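Local coordinates for protein acetyltransferase, GNAT family (Streptococcus pneumoniae, PDB 2I79) that binds acetyl coenzyme A and probably transfers its acetyl group to an amino group of a substrate, as GNAT-family acetyltransferases do, at residues 127-132 with 154-159; 23-28 with 32-37; 106-111 with 142-147. All blocks are in the same frame, centred on the assembly; numbering follows the deposited sequence.

Interaction 1 (127-132 with 154-159). With ACO (acetyl coenzyme *a), chain G.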
loop_
_atom_site.group_PDB
_atom_site.type_symbol
_atom_site.label_atom_id
_atom_site.label_comp_id
_atom_site.label_asym_id
_atom_site.label_seq_id
_atom_site.Cartn_x
_atom_site.Cartn_y
_atom_site.Cartn_z
ATOM N N THR A 127 5.093 7.735 1.329
ATOM C CA THR A 127 6.285 7.517 2.103
ATOM C C THR A 127 7.422 8.005 1.212
ATOM O O THR A 127 7.353 7.864 -0.018
ATOM C CB THR A 127 6.505 6.038 2.443
ATOM O OG1 THR A 127 6.703 5.339 1.234
ATOM C CG2 THR A 127 5.313 5.426 3.139
ATOM N N VAL A 128 8.453 8.562 1.845
ATOM C CA VAL A 128 9.595 9.186 1.171
ATOM C C VAL A 128 10.870 8.784 1.933
ATOM O O VAL A 128 10.900 8.888 3.164
ATOM C CB VAL A 128 9.493 10.776 1.189
ATOM C CG1 VAL A 128 10.675 11.429 0.440
ATOM C CG2 VAL A 128 8.174 11.238 0.553
ATOM N N GLN A 129 11.929 8.381 1.226
ATOM C CA GLN A 129 13.183 8.044 1.905
ATOM C C GLN A 129 13.679 9.270 2.701
ATOM O O GLN A 129 13.619 10.402 2.221
ATOM C CB GLN A 129 14.244 7.570 0.920
ATOM C CG GLN A 129 13.922 6.276 0.155
ATOM C CD GLN A 129 14.903 6.019 -1.002
ATOM O OE1 GLN A 129 15.843 6.796 -1.225
ATOM N NE2 GLN A 129 14.675 4.933 -1.748
ATOM N N THR A 130 14.110 9.072 3.933
ATOM C CA THR A 130 14.432 10.245 4.772
ATOM C C THR A 130 15.574 11.069 4.149
ATOM O O THR A 130 15.567 12.296 4.187
ATOM C CB THR A 130 14.731 9.865 6.215
ATOM O OG1 THR A 130 15.843 8.973 6.245
ATOM C CG2 THR A 130 13.518 9.206 6.855
ATOM N N ARG A 131 16.501 10.384 3.487
ATOM C CA ARG A 131 17.589 11.049 2.768
ATOM C C ARG A 131 17.165 11.824 1.519
ATOM O O ARG A 131 17.954 12.589 0.985
ATOM C CB ARG A 131 18.623 9.998 2.344
ATOM C CG ARG A 131 18.127 9.099 1.236
ATOM C CD ARG A 131 19.160 8.125 0.760
ATOM N NE ARG A 131 18.584 7.362 -0.316
ATOM C CZ ARG A 131 19.226 6.909 -1.396
ATOM N NH1 ARG A 131 20.520 7.115 -1.596
ATOM N NH2 ARG A 131 18.551 6.220 -2.296
ATOM N N ASN A 132 15.961 11.580 1.001
ATOM C CA ASN A 132 15.503 12.267 -0.221
ATOM C C ASN A 132 14.982 13.690 0.115
ATOM O O ASN A 132 13.805 13.990 0.020
ATOM C CB ASN A 132 14.479 11.383 -0.973
ATOM C CG ASN A 132 14.062 11.958 -2.322
ATOM O OD1 ASN A 132 14.550 13.016 -2.746
ATOM N ND2 ASN A 132 13.138 11.283 -2.988
ATOM N N ALA A 154 13.039 0.940 2.881
ATOM C CA ALA A 154 13.583 0.773 1.546
ATOM C C ALA A 154 14.935 0.050 1.622
ATOM O O ALA A 154 15.697 0.182 2.616
ATOM C CB ALA A 154 13.755 2.127 0.891
ATOM N N TYR A 155 15.224 -0.669 0.540
ATOM C CA TYR A 155 16.465 -1.396 0.353
ATOM C C TYR A 155 17.206 -0.822 -0.861
ATOM O O TYR A 155 16.623 -0.725 -1.947
ATOM C CB TYR A 155 16.104 -2.857 0.127
ATOM C CG TYR A 155 17.263 -3.776 -0.097
ATOM C CD1 TYR A 155 17.514 -4.325 -1.362
ATOM C CD2 TYR A 155 18.087 -4.133 0.951
ATOM C CE1 TYR A 155 18.582 -5.182 -1.571
ATOM C CE2 TYR A 155 19.166 -4.989 0.759
ATOM C CZ TYR A 155 19.403 -5.517 -0.502
ATOM O OH TYR A 155 20.481 -6.373 -0.669
ATOM N N ILE A 156 18.464 -0.414 -0.690
ATOM C CA ILE A 156 19.244 0.163 -1.802
ATOM C C ILE A 156 20.628 -0.467 -1.920
ATOM O O ILE A 156 21.092 -1.142 -1.009
ATOM C CB ILE A 156 19.417 1.732 -1.698
ATOM C CG1 ILE A 156 20.115 2.141 -0.397
ATOM C CG2 ILE A 156 18.083 2.465 -1.859
ATOM C CD1 ILE A 156 20.708 3.558 -0.433
ATOM N N GLU A 157 21.281 -0.238 -3.059
ATOM C CA GLU A 157 22.715 -0.541 -3.218
ATOM C C GLU A 157 23.080 -1.997 -2.898
ATOM O O GLU A 157 24.195 -2.284 -2.430
ATOM C CB GLU A 157 23.550 0.404 -2.342
ATOM C CG GLU A 157 23.434 1.857 -2.780
ATOM C CD GLU A 157 24.018 2.843 -1.783
ATOM O OE1 GLU A 157 24.537 2.427 -0.717
ATOM O OE2 GLU A 157 23.949 4.064 -2.075
ATOM N N GLU A 158 22.131 -2.902 -3.114
ATOM C CA GLU A 158 22.367 -4.324 -2.894
ATOM C C GLU A 158 22.974 -4.518 -1.481
ATOM O O GLU A 158 24.136 -4.900 -1.343
ATOM C CB GLU A 158 23.251 -4.848 -4.064
ATOM C CG GLU A 158 24.149 -6.090 -3.819
ATOM C CD GLU A 158 25.500 -6.003 -4.566
ATOM O OE1 GLU A 158 25.474 -6.116 -5.826
ATOM O OE2 GLU A 158 26.562 -5.829 -3.889
ATOM N N GLY A 159 22.196 -4.197 -0.438
ATOM C CA GLY A 159 22.613 -4.456 0.942
ATOM C C GLY A 159 22.371 -3.373 1.987
ATOM O O GLY A 159 22.545 -3.629 3.173
HETATM N N1A ACO G . 17.471 19.593 -0.159
HETATM C C2A ACO G . 16.432 20.432 0.040
HETATM N N3A ACO G . 15.772 21.028 -0.972
HETATM C C4A ACO G . 16.121 20.804 -2.255
HETATM C C5A ACO G . 17.224 19.894 -2.557
HETATM C C6A ACO G . 17.896 19.275 -1.405
HETATM N N6A ACO G . 18.927 18.427 -1.606
HETATM N N7A ACO G . 17.353 19.864 -3.885
HETATM C C8A ACO G . 16.389 20.694 -4.389
HETATM N N9A ACO G . 15.661 21.253 -3.408
HETATM C C1B ACO G . 14.506 22.194 -3.444
HETATM C C2B ACO G . 14.497 23.328 -4.457
HETATM O O2B ACO G . 15.182 24.485 -3.971
HETATM C C3B ACO G . 13.017 23.591 -4.563
HETATM O O3B ACO G . 12.473 24.261 -3.441
HETATM P P3B ACO G . 12.007 25.792 -3.451
HETATM O O7A ACO G . 13.408 26.382 -3.474
HETATM O O8A ACO G . 11.214 26.024 -2.188
HETATM O O9A ACO G . 11.160 25.985 -4.684
HETATM C C4B ACO G . 12.416 22.197 -4.463
HETATM O O4B ACO G . 13.321 21.435 -3.672
HETATM C C5B ACO G . 12.214 21.599 -5.849
HETATM O O5B ACO G . 10.936 22.074 -6.292
HETATM P P1A ACO G . 10.536 21.876 -7.836
HETATM O O1A ACO G . 11.655 22.347 -8.728
HETATM O O2A ACO G . 9.131 22.428 -7.961
HETATM O O3A ACO G . 10.590 20.260 -7.923
HETATM P P2A ACO G . 11.330 19.319 -9.040
HETATM O O4A ACO G . 12.856 19.234 -8.920
HETATM O O5A ACO G . 10.690 19.710 -10.350
HETATM O O6A ACO G . 10.704 17.911 -8.499
HETATM C CBP ACO G . 11.239 15.824 -7.340
HETATM C CCP ACO G . 11.142 17.336 -7.274
HETATM C CDP ACO G . 11.598 15.313 -5.937
HETATM C CEP ACO G . 9.886 15.280 -7.822
HETATM C CAP ACO G . 12.342 15.427 -8.328
HETATM O OAP ACO G . 13.650 15.827 -7.851
HETATM C C9P ACO G . 12.318 13.935 -8.614
HETATM O O9P ACO G . 11.564 13.493 -9.459
HETATM N N8P ACO G . 13.157 13.163 -7.933
HETATM C C7P ACO G . 13.301 11.714 -8.115
HETATM C C6P ACO G . 12.034 10.917 -7.807
HETATM C C5P ACO G . 11.522 11.220 -6.427
HETATM O O5P ACO G . 12.277 11.136 -5.481
HETATM N N4P ACO G . 10.248 11.578 -6.320
HETATM C C3P ACO G . 9.604 11.890 -5.054
HETATM C C2P ACO G . 9.343 10.666 -4.187
HETATM S S1P ACO G . 8.184 9.604 -5.003
HETATM C C ACO G . 6.663 9.844 -4.483
HETATM O O ACO G . 6.247 10.938 -4.783
HETATM C CH3 ACO G . 5.948 8.748 -3.714
#

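Interaction 2 (23-28 with 32-37). With ACO (acetyl coenzyme *a), chain G.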
loop_
_atom_site.group_PDB
_atom_site.type_symbol
_atom_site.label_atom_id
_atom_site.label_comp_id
_atom_site.label_asym_id
_atom_site.label_seq_id
_atom_site.Cartn_x
_atom_site.Cartn_y
_atom_site.Cartn_z
ATOM N N ASN A 23 10.538 4.288 -17.664
ATOM C CA ASN A 23 11.785 3.530 -17.806
ATOM C C ASN A 23 13.004 4.446 -17.725
ATOM O O ASN A 23 14.019 4.096 -17.095
ATOM C CB ASN A 23 11.796 2.750 -19.124
ATOM C CG ASN A 23 11.004 1.461 -19.057
ATOM O OD1 ASN A 23 10.402 1.001 -20.056
ATOM N ND2 ASN A 23 11.011 0.856 -17.897
ATOM N N ARG A 24 12.880 5.627 -18.304
ATOM C CA ARG A 24 13.976 6.612 -18.211
ATOM C C ARG A 24 14.249 7.004 -16.768
ATOM O O ARG A 24 15.354 6.860 -16.305
ATOM C CB ARG A 24 13.707 7.857 -19.064
ATOM C CG ARG A 24 14.743 8.973 -18.848
ATOM C CD ARG A 24 14.650 10.081 -19.900
ATOM N NE ARG A 24 13.573 11.077 -19.657
ATOM C CZ ARG A 24 13.716 12.356 -19.252
ATOM N NH1 ARG A 24 14.898 12.932 -18.996
ATOM N NH2 ARG A 24 12.633 13.094 -19.120
ATOM N N VAL A 25 13.233 7.457 -16.043
ATOM C CA VAL A 25 13.444 7.950 -14.677
ATOM C C VAL A 25 13.805 6.835 -13.693
ATOM O O VAL A 25 14.477 7.059 -12.711
ATOM C CB VAL A 25 12.231 8.790 -14.168
ATOM C CG1 VAL A 25 12.039 10.001 -15.046
ATOM C CG2 VAL A 25 10.946 7.940 -14.116
ATOM N N SER A 26 13.400 5.609 -13.975
ATOM C CA SER A 26 13.734 4.478 -13.087
ATOM C C SER A 26 15.283 4.225 -12.997
ATOM O O SER A 26 15.768 3.596 -12.039
ATOM C CB SER A 26 12.964 3.222 -13.536
ATOM O OG SER A 26 13.612 2.672 -14.622
ATOM N N LEU A 27 16.023 4.774 -13.975
ATOM C CA LEU A 27 17.455 4.656 -14.115
ATOM C C LEU A 27 18.212 5.879 -13.585
ATOM O O LEU A 27 19.440 5.834 -13.437
ATOM C CB LEU A 27 17.804 4.531 -15.599
ATOM C CG LEU A 27 17.249 3.334 -16.353
ATOM C CD1 LEU A 27 17.538 3.516 -17.811
ATOM C CD2 LEU A 27 17.849 2.048 -15.822
ATOM N N GLU A 28 17.487 6.961 -13.309
ATOM C CA GLU A 28 18.095 8.226 -12.903
ATOM C C GLU A 28 18.376 8.282 -11.405
ATOM O O GLU A 28 19.361 8.883 -11.003
ATOM C CB GLU A 28 17.204 9.411 -13.295
ATOM C CG GLU A 28 17.133 9.589 -14.775
ATOM C CD GLU A 28 16.264 10.757 -15.209
ATOM O OE1 GLU A 28 15.468 11.272 -14.398
ATOM O OE2 GLU A 28 16.363 11.141 -16.393
ATOM N N THR A 32 12.974 6.003 -5.429
ATOM C CA THR A 32 11.662 5.370 -5.402
ATOM C C THR A 32 11.791 3.873 -5.638
ATOM O O THR A 32 12.886 3.360 -5.787
ATOM C CB THR A 32 10.724 5.999 -6.452
ATOM O OG1 THR A 32 11.042 5.507 -7.766
ATOM C CG2 THR A 32 10.837 7.540 -6.395
ATOM N N SER A 33 10.675 3.172 -5.653
ATOM C CA SER A 33 10.704 1.711 -5.785
ATOM C C SER A 33 11.073 1.278 -7.212
ATOM O O SER A 33 11.481 0.132 -7.431
ATOM C CB SER A 33 9.369 1.122 -5.344
ATOM O OG SER A 33 8.356 1.636 -6.204
ATOM N N LEU A 34 10.953 2.213 -8.161
ATOM C CA LEU A 34 11.551 2.062 -9.501
ATOM C C LEU A 34 13.049 1.789 -9.398
ATOM O O LEU A 34 13.770 2.456 -8.639
ATOM C CB LEU A 34 11.326 3.314 -10.338
ATOM C CG LEU A 34 9.884 3.696 -10.767
ATOM C CD1 LEU A 34 9.927 5.034 -11.532
ATOM C CD2 LEU A 34 9.208 2.606 -11.597
ATOM N N ASP A 35 13.503 0.806 -10.157
ATOM C CA ASP A 35 14.913 0.470 -10.288
ATOM C C ASP A 35 15.263 0.130 -11.724
ATOM O O ASP A 35 14.462 0.345 -12.629
ATOM C CB ASP A 35 15.325 -0.654 -9.317
ATOM C CG ASP A 35 14.752 -2.028 -9.663
ATOM O OD1 ASP A 35 14.295 -2.316 -10.785
ATOM O OD2 ASP A 35 14.778 -2.865 -8.762
ATOM N N GLY A 36 16.480 -0.365 -11.921
ATOM C CA GLY A 36 17.016 -0.642 -13.241
ATOM C C GLY A 36 16.206 -1.590 -14.107
ATOM O O GLY A 36 16.244 -1.490 -15.326
ATOM N N ASP A 37 15.464 -2.493 -13.477
ATOM C CA ASP A 37 14.531 -3.347 -14.187
ATOM C C ASP A 37 13.414 -2.538 -14.901
ATOM O O ASP A 37 12.753 -3.049 -15.820
ATOM C CB ASP A 37 13.944 -4.402 -13.248
ATOM C CG ASP A 37 14.906 -5.587 -12.993
ATOM O OD1 ASP A 37 16.153 -5.430 -13.073
ATOM O OD2 ASP A 37 14.400 -6.699 -12.712
HETATM N N1A ACO G . 17.471 19.593 -0.159
HETATM C C2A ACO G . 16.432 20.432 0.040
HETATM N N3A ACO G . 15.772 21.028 -0.972
HETATM C C4A ACO G . 16.121 20.804 -2.255
HETATM C C5A ACO G . 17.224 19.894 -2.557
HETATM C C6A ACO G . 17.896 19.275 -1.405
HETATM N N6A ACO G . 18.927 18.427 -1.606
HETATM N N7A ACO G . 17.353 19.864 -3.885
HETATM C C8A ACO G . 16.389 20.694 -4.389
HETATM N N9A ACO G . 15.661 21.253 -3.408
HETATM C C1B ACO G . 14.506 22.194 -3.444
HETATM C C2B ACO G . 14.497 23.328 -4.457
HETATM O O2B ACO G . 15.182 24.485 -3.971
HETATM C C3B ACO G . 13.017 23.591 -4.563
HETATM O O3B ACO G . 12.473 24.261 -3.441
HETATM P P3B ACO G . 12.007 25.792 -3.451
HETATM O O7A ACO G . 13.408 26.382 -3.474
HETATM O O8A ACO G . 11.214 26.024 -2.188
HETATM O O9A ACO G . 11.160 25.985 -4.684
HETATM C C4B ACO G . 12.416 22.197 -4.463
HETATM O O4B ACO G . 13.321 21.435 -3.672
HETATM C C5B ACO G . 12.214 21.599 -5.849
HETATM O O5B ACO G . 10.936 22.074 -6.292
HETATM P P1A ACO G . 10.536 21.876 -7.836
HETATM O O1A ACO G . 11.655 22.347 -8.728
HETATM O O2A ACO G . 9.131 22.428 -7.961
HETATM O O3A ACO G . 10.590 20.260 -7.923
HETATM P P2A ACO G . 11.330 19.319 -9.040
HETATM O O4A ACO G . 12.856 19.234 -8.920
HETATM O O5A ACO G . 10.690 19.710 -10.350
HETATM O O6A ACO G . 10.704 17.911 -8.499
HETATM C CBP ACO G . 11.239 15.824 -7.340
HETATM C CCP ACO G . 11.142 17.336 -7.274
HETATM C CDP ACO G . 11.598 15.313 -5.937
HETATM C CEP ACO G . 9.886 15.280 -7.822
HETATM C CAP ACO G . 12.342 15.427 -8.328
HETATM O OAP ACO G . 13.650 15.827 -7.851
HETATM C C9P ACO G . 12.318 13.935 -8.614
HETATM O O9P ACO G . 11.564 13.493 -9.459
HETATM N N8P ACO G . 13.157 13.163 -7.933
HETATM C C7P ACO G . 13.301 11.714 -8.115
HETATM C C6P ACO G . 12.034 10.917 -7.807
HETATM C C5P ACO G . 11.522 11.220 -6.427
HETATM O O5P ACO G . 12.277 11.136 -5.481
HETATM N N4P ACO G . 10.248 11.578 -6.320
HETATM C C3P ACO G . 9.604 11.890 -5.054
HETATM C C2P ACO G . 9.343 10.666 -4.187
HETATM S S1P ACO G . 8.184 9.604 -5.003
HETATM C C ACO G . 6.663 9.844 -4.483
HETATM O O ACO G . 6.247 10.938 -4.783
HETATM C CH3 ACO G . 5.948 8.748 -3.714
#

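Interaction 3 (106-111 with 142-147)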
loop_
_atom_site.group_PDB
_atom_site.type_symbol
_atom_site.label_atom_id
_atom_site.label_comp_id
_atom_site.label_asym_id
_atom_site.label_seq_id
_atom_site.Cartn_x
_atom_site.Cartn_y
_atom_site.Cartn_z
ATOM N N LEU A 106 4.338 22.578 -9.612
ATOM C CA LEU A 106 3.175 22.784 -10.469
ATOM C C LEU A 106 2.274 21.529 -10.539
ATOM O O LEU A 106 1.042 21.609 -10.430
ATOM C CB LEU A 106 3.668 23.133 -11.860
ATOM C CG LEU A 106 2.976 24.205 -12.695
ATOM C CD1 LEU A 106 2.477 25.404 -11.857
ATOM C CD2 LEU A 106 4.006 24.636 -13.790
ATOM N N LEU A 107 2.919 20.381 -10.710
ATOM C CA LEU A 107 2.242 19.085 -10.801
ATOM C C LEU A 107 1.618 18.694 -9.460
ATOM O O LEU A 107 0.455 18.292 -9.402
ATOM C CB LEU A 107 3.244 18.010 -11.249
ATOM C CG LEU A 107 3.141 17.206 -12.559
ATOM C CD1 LEU A 107 2.234 17.809 -13.649
ATOM C CD2 LEU A 107 4.556 16.938 -13.075
ATOM N N LEU A 108 2.385 18.839 -8.379
ATOM C CA LEU A 108 1.857 18.575 -7.039
ATOM C C LEU A 108 0.626 19.434 -6.770
ATOM O O LEU A 108 -0.365 18.938 -6.236
ATOM C CB LEU A 108 2.898 18.844 -5.932
ATOM C CG LEU A 108 2.910 17.889 -4.736
ATOM C CD1 LEU A 108 3.321 18.587 -3.529
ATOM C CD2 LEU A 108 1.552 17.125 -4.488
ATOM N N GLU A 109 0.683 20.714 -7.133
ATOM C CA GLU A 109 -0.456 21.598 -6.853
ATOM C C GLU A 109 -1.668 21.251 -7.680
ATOM O O GLU A 109 -2.795 21.341 -7.199
ATOM C CB GLU A 109 -0.137 23.071 -7.057
ATOM C CG GLU A 109 -0.405 23.975 -5.788
ATOM C CD GLU A 109 -1.456 23.416 -4.775
ATOM O OE1 GLU A 109 -1.076 23.279 -3.585
ATOM O OE2 GLU A 109 -2.637 23.116 -5.151
ATOM N N GLU A 110 -1.446 20.866 -8.932
ATOM C CA GLU A 110 -2.556 20.447 -9.777
ATOM C C GLU A 110 -3.218 19.180 -9.240
ATOM O O GLU A 110 -4.462 19.028 -9.280
ATOM C CB GLU A 110 -2.110 20.242 -11.220
ATOM C CG GLU A 110 -1.909 21.539 -11.995
ATOM C CD GLU A 110 -3.032 22.553 -11.778
ATOM O OE1 GLU A 110 -4.217 22.172 -11.900
ATOM O OE2 GLU A 110 -2.718 23.731 -11.466
ATOM N N ALA A 111 -2.387 18.268 -8.747
ATOM C CA ALA A 111 -2.883 17.020 -8.190
ATOM C C ALA A 111 -3.718 17.325 -6.955
ATOM O O ALA A 111 -4.797 16.776 -6.790
ATOM C CB ALA A 111 -1.712 16.076 -7.853
ATOM N N HIS A 142 3.910 22.011 0.274
ATOM C CA HIS A 142 2.523 21.955 -0.154
ATOM C C HIS A 142 1.622 21.433 0.921
ATOM O O HIS A 142 0.538 20.937 0.617
ATOM C CB HIS A 142 2.390 21.130 -1.441
ATOM C CG HIS A 142 2.968 21.816 -2.634
ATOM N ND1 HIS A 142 4.310 21.761 -2.939
ATOM C CD2 HIS A 142 2.398 22.617 -3.566
ATOM C CE1 HIS A 142 4.543 22.497 -4.012
ATOM N NE2 HIS A 142 3.402 23.036 -4.407
ATOM N N GLY A 143 2.066 21.512 2.171
ATOM C CA GLY A 143 1.191 21.217 3.311
ATOM C C GLY A 143 1.214 19.788 3.822
ATOM O O GLY A 143 0.431 19.432 4.674
ATOM N N PHE A 144 2.137 18.976 3.329
ATOM C CA PHE A 144 2.315 17.634 3.852
ATOM C C PHE A 144 3.159 17.677 5.117
ATOM O O PHE A 144 4.173 18.329 5.148
ATOM C CB PHE A 144 3.001 16.744 2.825
ATOM C CG PHE A 144 2.094 16.283 1.718
ATOM C CD1 PHE A 144 1.576 14.989 1.709
ATOM C CD2 PHE A 144 1.765 17.140 0.680
ATOM C CE1 PHE A 144 0.755 14.565 0.699
ATOM C CE2 PHE A 144 0.931 16.731 -0.312
ATOM C CZ PHE A 144 0.422 15.425 -0.313
ATOM N N VAL A 145 2.764 16.919 6.135
ATOM C CA VAL A 145 3.512 16.854 7.385
ATOM C C VAL A 145 4.039 15.430 7.590
ATOM O O VAL A 145 3.457 14.466 7.077
ATOM C CB VAL A 145 2.611 17.270 8.540
ATOM C CG1 VAL A 145 2.045 18.689 8.270
ATOM C CG2 VAL A 145 1.496 16.276 8.728
ATOM N N ILE A 146 5.132 15.307 8.320
ATOM C CA ILE A 146 5.709 14.018 8.642
ATOM C C ILE A 146 4.932 13.418 9.815
ATOM O O ILE A 146 4.817 14.017 10.868
ATOM C CB ILE A 146 7.237 14.113 8.953
ATOM C CG1 ILE A 146 7.981 14.547 7.684
ATOM C CG2 ILE A 146 7.754 12.781 9.472
ATOM C CD1 ILE A 146 9.329 15.089 7.887
ATOM N N GLU A 147 4.399 12.231 9.602
ATOM C CA GLU A 147 3.525 11.558 10.554
ATOM C C GLU A 147 4.192 10.377 11.215
ATOM O O GLU A 147 3.574 9.691 12.029
ATOM C CB GLU A 147 2.293 11.051 9.796
ATOM C CG GLU A 147 1.463 12.205 9.282
ATOM C CD GLU A 147 0.453 11.806 8.244
ATOM O OE1 GLU A 147 0.721 10.851 7.470
ATOM O OE2 GLU A 147 -0.620 12.461 8.218
#

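Interaction 1 (127-132 with 154-159)
R131 and I156 meet where two strands of the GNAT-fold sheet run out into loops, next to the acetyl coenzyme A pocket. Strand 160-170 lies between strands 123-129 and 145-156, so the two segments touch through side chains, without hydrogen bonds. The close part is a methyl group on a flat cation: I156 CD1 sits over one face of the R131 guanidinium, off toward its rim, 3.7 Å from R131 NH1, and the two side chains arrive from opposite directions. R131 CG sits between its backbone N and carbonyl carbon (chi1 71°), and the extended chain brings the guanidinium edge to the Q129 amide. There R131 NE and R131 NH2 bind Q129 OE1 side-on, at 2.9 and 3.0 Å, both from the same face of the amide, NE lying 39° out of the carbonyl plane. Two bonds to one oxygen restrain the rotation of the guanidinium, and D30 adds a salt bridge to R131 NH2. Q129 NE2, which donates to D30 O, lies a looser 4.0 Å from A154 CB. Packing thins toward the solvent side, where the E157 carboxylate is exposed: E157 OE2 stays 4.6 Å from R131 NH1, so any attraction is probably only long-range. On the cofactor side, the type I turn from Q129 delivers N132 to the N-cap of helix 133-141. There N132 ND2 donates to the pantetheine carbonyl oxygen O5P of acetyl coenzyme A at 2.6 Å.

Interaction 2 (23-28 with 32-37)
With chi1 at 79°, S26 holds OG between its backbone N and carbonyl carbon, a rotation that lets the hydroxyl reach back along helix 15-26 to N23 O while its CB faces L34. L34 in turn has CG beside its own backbone N (chi1 -66°) and an extended chain, which carries CD1 toward V25. The arrangement belongs to the GNAT fold: the C-terminal end of helix 15-26 packs against the loop that leads on to helix 43-55 and lines part of the acetyl coenzyme A pocket. Its closest apolar meeting is S26 CB against L34 CB at 3.6 Å. Beside it, V25 CG2 and L34 CD1 touch at 4.0 Å as the two side chains cross obliquely, and both residues also rest on strand 87-94, V25 on V93 and L34 on F91. No hydrogen bond joins the two segments. S26 OG gives its proton to N23 O at 2.9 Å, and although it passes 3.2 Å from D35 O, that approach is not a hydrogen bond. Toward the surface, L27 CD2 lies 3.8 Å from G36 CA, and an Asx turn in which D35 OD1 accepts from D37 N shapes the loop there. R83 of the second subunit donates to T32 O, so the dimer partner also helps to hold this loop. At its cofactor end, T32 points a methyl at the thioester: T32 CG2 stands 3.6 Å from the sulfur S1P of acetyl coenzyme A.

Interaction 3 (106-111 with 142-147)
L108 and H142 lie alongside, running opposite ways, where helix 103-117 of the GNAT fold meets the segment joining helix 133-141 to strand 145-156. L108 CB stands over the centre of one imidazole face, 4.3 Å above its plane. The branch that does the touching is CD1, with L108 CD1 at 3.4 Å from H142 CG. E109 takes the rim of the same ring: chi1 near -124° lays CG at the imidazole edge, in its plane, and the bend at chi2 (-24°) swings the carboxylate so that E109 OE1 comes within 3.5 Å of H142 CD2. That bend is nearly eclipsed and so probably strained. The carboxylate and the ring are turned 36° apart. E109 OE1 and H142 NE2 remain 4.6 Å apart, so no ion pair forms. The other branch of L108 turns to F144, where L108 CD2 meets F144 CE2 at 4.2 Å, obliquely to the ring. Both of these residues also pack on L90 of strand 87-94.

In the next shell, H142 ND1 is hydrogen-bonded to L138 O of helix 133-141, which restrains the rotation of the imidazole. F144 is set edge-to-face on Y139, whose hydroxyl is hydrogen-bonded to acetyl coenzyme A. The turn that carries H142 and F144 is a Schellman motif with G143 as its C-prime residue; it ends helix 133-141 through bonds from G143 N to Q140 O and from F144 N to Y139 O.

In the fold
Followed from the N terminus, the chain first meets interaction 2, a local closure: three residues separate its segments as helix 15-26 gives way to the loop before helix 43-55. The other two contacts come later and cross, their segments alternating. Interaction 3 opens on helix 103-117, interaction 1 opens at the end of strand 123-129, and then 142-147 and 154-159, both reaching strand 145-156, close them in the same order. The turn leading into that strand is thus joined to helix 103-117, and the strand's far end to the end of strand 123-129 and the turn after it. Interactions 1 and 2 touch, and both reach acetyl coenzyme A and the second subunit.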